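Local coordinates for N-acetylmuramoyl-L-alanine amidase (Mycobacteroides abscessus, PDB 7AGL), which probably cleaves the amide bond between N-acetylmuramic acid and L-alanine in peptidoglycan, as a zinc-dependent amidase, at residues 52-57 with 201-206. Numbering follows the deposited sequence.
Sequences HTFTWN and SKYAQA
Phe54 presents the CE1-CZ edge of its ring to Tyr203: CD2 of Tyr203 lies in the plane of the phenylalanine ring, at its edge, 3.7 Å from Phe54 CE1. Seen from the tyrosine, the approach is oblique. The ring planes stand at 84° to each other and the centroids are 5.7 Å apart, an oblique aromatic pair with nearly perpendicular planes. What meets is one ring bond laid across another. Phe54 CE1 and CZ both meet Tyr203 CD2 and CE2, with Phe54 CZ to Tyr203 CE2 still at 3.9 Å.

Both side chains leave their helices toward each other. Phe54 holds CG opposite its backbone N (chi1 165°), which swings the ring toward helix 197-215; Tyr203 has CG trans to its own carbonyl carbon. The touch is purely apolar, and no hydrogen bond joins the two segments. On helix 197-215, Gln205 NE2 donates to Ser201 OG (3.2 Å), nearly in its amide plane, bridging one turn.

Leu182 of strand 177-184 and Met194 of helix 188-195 each touch both rings, making a shared buried cluster. One residue before segment 52-57 comes Glu51, which binds zinc with His16 and His106; the Phe54 side chain is about 8 Å from the metal.

The pair therefore joins the metal-bearing start of helix 51-68 to the C-terminal helix 197-215, beside the central mixed sheet: helix-helix packing within the alpha/beta fold of zinc-dependent N-acetylmuramoyl-L-alanine amidases.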
ATOM      1  N   HIS A  52       5.126  10.377   0.248  1.00 18.29           N
ATOM      2  CA  HIS A  52       6.116   9.488   0.851  1.00 17.90           C
ATOM      3  C   HIS A  52       6.174   9.638   2.368  1.00 21.17           C
ATOM      4  O   HIS A  52       6.458   8.665   3.075  1.00 19.14           O
ATOM      5  CB  HIS A  52       7.505   9.712   0.232  1.00 18.11           C
ATOM      6  CG  HIS A  52       8.093  11.078   0.453  1.00 20.98           C
ATOM      7  ND1 HIS A  52       8.819  11.414   1.583  1.00 20.81           N
ATOM      8  CD2 HIS A  52       8.152  12.159  -0.364  1.00 20.60           C
ATOM      9  CE1 HIS A  52       9.276  12.650   1.456  1.00 22.12           C
ATOM     10  NE2 HIS A  52       8.880  13.129   0.290  1.00 20.49           N
ATOM     11  N   THR A  53       5.889  10.830   2.889  1.00 18.61           N
ATOM     12  CA  THR A  53       5.877  11.006   4.342  1.00 18.87           C
ATOM     13  C   THR A  53       4.607  10.428   4.958  1.00 19.28           C
ATOM     14  O   THR A  53       4.653   9.793   6.020  1.00 19.92           O
ATOM     15  CB  THR A  53       6.002  12.488   4.668  1.00 20.01           C
ATOM     16  OG1 THR A  53       7.210  12.981   4.066  1.00 20.34           O
ATOM     17  CG2 THR A  53       6.072  12.703   6.173  1.00 19.99           C
ATOM     18  N   PHE A  54       3.470  10.610   4.283  1.00 18.37           N
ATOM     19  CA  PHE A  54       2.235  10.010   4.768  1.00 17.17           C
ATOM     20  C   PHE A  54       2.352   8.492   4.849  1.00 17.70           C
ATOM     21  O   PHE A  54       1.936   7.875   5.844  1.00 18.85           O
ATOM     22  CB  PHE A  54       1.060  10.394   3.857  1.00 18.39           C
ATOM     23  CG  PHE A  54      -0.156   9.526   4.074  1.00 19.36           C
ATOM     24  CD1 PHE A  54      -0.979   9.721   5.197  1.00 20.31           C
ATOM     25  CD2 PHE A  54      -0.471   8.494   3.175  1.00 16.89           C
ATOM     26  CE1 PHE A  54      -2.071   8.918   5.419  1.00 23.84           C
ATOM     27  CE2 PHE A  54      -1.566   7.682   3.403  1.00 19.80           C
ATOM     28  CZ  PHE A  54      -2.379   7.897   4.507  1.00 21.21           C
ATOM     29  N   THR A  55       2.893   7.863   3.799  1.00 17.98           N
ATOM     30  CA  THR A  55       2.932   6.400   3.791  1.00 17.55           C
ATOM     31  C   THR A  55       3.926   5.900   4.835  1.00 19.65           C
ATOM     32  O   THR A  55       3.655   4.928   5.548  1.00 19.64           O
ATOM     33  CB  THR A  55       3.284   5.854   2.390  1.00 17.95           C
ATOM     34  OG1 THR A  55       4.620   6.244   2.024  1.00 18.70           O
ATOM     35  CG2 THR A  55       2.297   6.352   1.314  1.00 18.40           C
ATOM     36  N   TRP A  56       5.060   6.585   4.965  1.00 19.25           N
ATOM     37  CA  TRP A  56       6.044   6.235   5.988  1.00 19.88           C
ATOM     38  C   TRP A  56       5.424   6.260   7.385  1.00 19.60           C
ATOM     39  O   TRP A  56       5.495   5.278   8.134  1.00 21.33           O
ATOM     40  CB  TRP A  56       7.217   7.217   5.896  1.00 19.69           C
ATOM     41  CG  TRP A  56       8.234   7.100   6.991  1.00 18.78           C
ATOM     42  CD1 TRP A  56       8.502   8.018   7.976  1.00 20.18           C
ATOM     43  CD2 TRP A  56       9.160   6.024   7.183  1.00 20.18           C
ATOM     44  NE1 TRP A  56       9.546   7.572   8.766  1.00 20.91           N
ATOM     45  CE2 TRP A  56       9.951   6.344   8.306  1.00 21.31           C
ATOM     46  CE3 TRP A  56       9.390   4.816   6.515  1.00 21.26           C
ATOM     47  CZ2 TRP A  56      10.957   5.496   8.773  1.00 24.17           C
ATOM     48  CZ3 TRP A  56      10.355   3.974   6.990  1.00 19.29           C
ATOM     49  CH2 TRP A  56      11.152   4.320   8.096  1.00 21.99           C
ATOM     50  N   ASN A  57       4.805   7.378   7.749  1.00 18.97           N
ATOM     51  CA  ASN A  57       4.282   7.513   9.102  1.00 19.51           C
ATOM     52  C   ASN A  57       3.118   6.564   9.343  1.00 19.16           C
ATOM     53  O   ASN A  57       2.988   6.012  10.438  1.00 22.19           O
ATOM     54  CB  ASN A  57       3.902   8.964   9.351  1.00 20.68           C
ATOM     55  CG  ASN A  57       5.129   9.796   9.717  1.00 28.52           C
ATOM     56  OD1 ASN A  57       5.573  10.629   8.952  1.00 32.86           O
ATOM     57  ND2 ASN A  57       5.703   9.520  10.880  1.00 32.62           N
ATOM     58  N   SER A 201      -3.467   7.446  12.568  1.00 24.38           N
ATOM     59  CA  SER A 201      -3.747   6.351  13.488  1.00 22.00           C
ATOM     60  C   SER A 201      -5.014   5.597  13.078  1.00 25.42           C
ATOM     61  O   SER A 201      -5.033   4.359  13.074  1.00 24.37           O
ATOM     62  CB  SER A 201      -3.851   6.893  14.919  1.00 27.27           C
ATOM     63  OG  SER A 201      -4.094   5.846  15.834  1.00 30.81           O
ATOM     64  N   LYS A 202      -6.086   6.325  12.731  1.00 24.48           N
ATOM     65  CA  LYS A 202      -7.321   5.662  12.297  1.00 22.75           C
ATOM     66  C   LYS A 202      -7.121   4.862  11.010  1.00 23.73           C
ATOM     67  O   LYS A 202      -7.640   3.747  10.881  1.00 25.64           O
ATOM     68  CB  LYS A 202      -8.436   6.692  12.097  1.00 24.53           C
ATOM     69  CG  LYS A 202      -9.109   7.145  13.358  1.00 32.89           C
ATOM     70  CD  LYS A 202     -10.345   7.947  12.999  1.00 40.05           C
ATOM     71  CE  LYS A 202     -11.606   7.315  13.575  1.00 48.86           C
ATOM     72  NZ  LYS A 202     -11.524   7.234  15.058  1.00 51.20           N
ATOM     73  N   TYR A 203      -6.410   5.429  10.029  1.00 21.61           N
ATOM     74  CA  TYR A 203      -6.050   4.650   8.842  1.00 19.56           C
ATOM     75  C   TYR A 203      -5.317   3.373   9.227  1.00 23.45           C
ATOM     76  O   TYR A 203      -5.618   2.283   8.722  1.00 21.13           O
ATOM     77  CB  TYR A 203      -5.153   5.472   7.918  1.00 21.02           C
ATOM     78  CG  TYR A 203      -5.841   6.505   7.056  1.00 24.21           C
ATOM     79  CD1 TYR A 203      -7.013   6.211   6.356  1.00 25.01           C
ATOM     80  CD2 TYR A 203      -5.291   7.774   6.921  1.00 22.11           C
ATOM     81  CE1 TYR A 203      -7.621   7.166   5.547  1.00 29.22           C
ATOM     82  CE2 TYR A 203      -5.883   8.724   6.118  1.00 23.95           C
ATOM     83  CZ  TYR A 203      -7.046   8.420   5.432  1.00 29.80           C
ATOM     84  OH  TYR A 203      -7.626   9.389   4.640  1.00 26.15           O
ATOM     85  N   ALA A 204      -4.324   3.496  10.110  1.00 23.98           N
ATOM     86  CA  ALA A 204      -3.502   2.339  10.447  1.00 22.41           C
ATOM     87  C   ALA A 204      -4.329   1.268  11.146  1.00 23.29           C
ATOM     88  O   ALA A 204      -4.190   0.079  10.839  1.00 24.76           O
ATOM     89  CB  ALA A 204      -2.318   2.767  11.325  1.00 21.28           C
ATOM     90  N   GLN A 205      -5.176   1.671  12.106  1.00 21.29           N
ATOM     91  CA  GLN A 205      -6.010   0.703  12.822  1.00 22.88           C
ATOM     92  C   GLN A 205      -6.894  -0.064  11.858  1.00 27.22           C
ATOM     93  O   GLN A 205      -7.092  -1.279  12.010  1.00 25.54           O
ATOM     94  CB  GLN A 205      -6.874   1.416  13.858  1.00 24.87           C
ATOM     95  CG  GLN A 205      -6.096   1.995  15.002  1.00 32.31           C
ATOM     96  CD  GLN A 205      -7.000   2.732  15.953  1.00 45.52           C
ATOM     97  OE1 GLN A 205      -8.003   2.179  16.425  1.00 53.18           O
ATOM     98  NE2 GLN A 205      -6.674   3.994  16.225  1.00 46.47           N
ATOM     99  N   ALA A 206      -7.430   0.633  10.854  1.00 23.35           N
ATOM    100  CA  ALA A 206      -8.329  -0.005   9.898  1.00 24.47           C
ATOM    101  C   ALA A 206      -7.578  -1.013   9.039  1.00 21.61           C
ATOM    102  O   ALA A 206      -8.070  -2.121   8.807  1.00 25.25           O
ATOM    103  CB  ALA A 206      -8.998   1.055   9.023  1.00 25.57           C
TER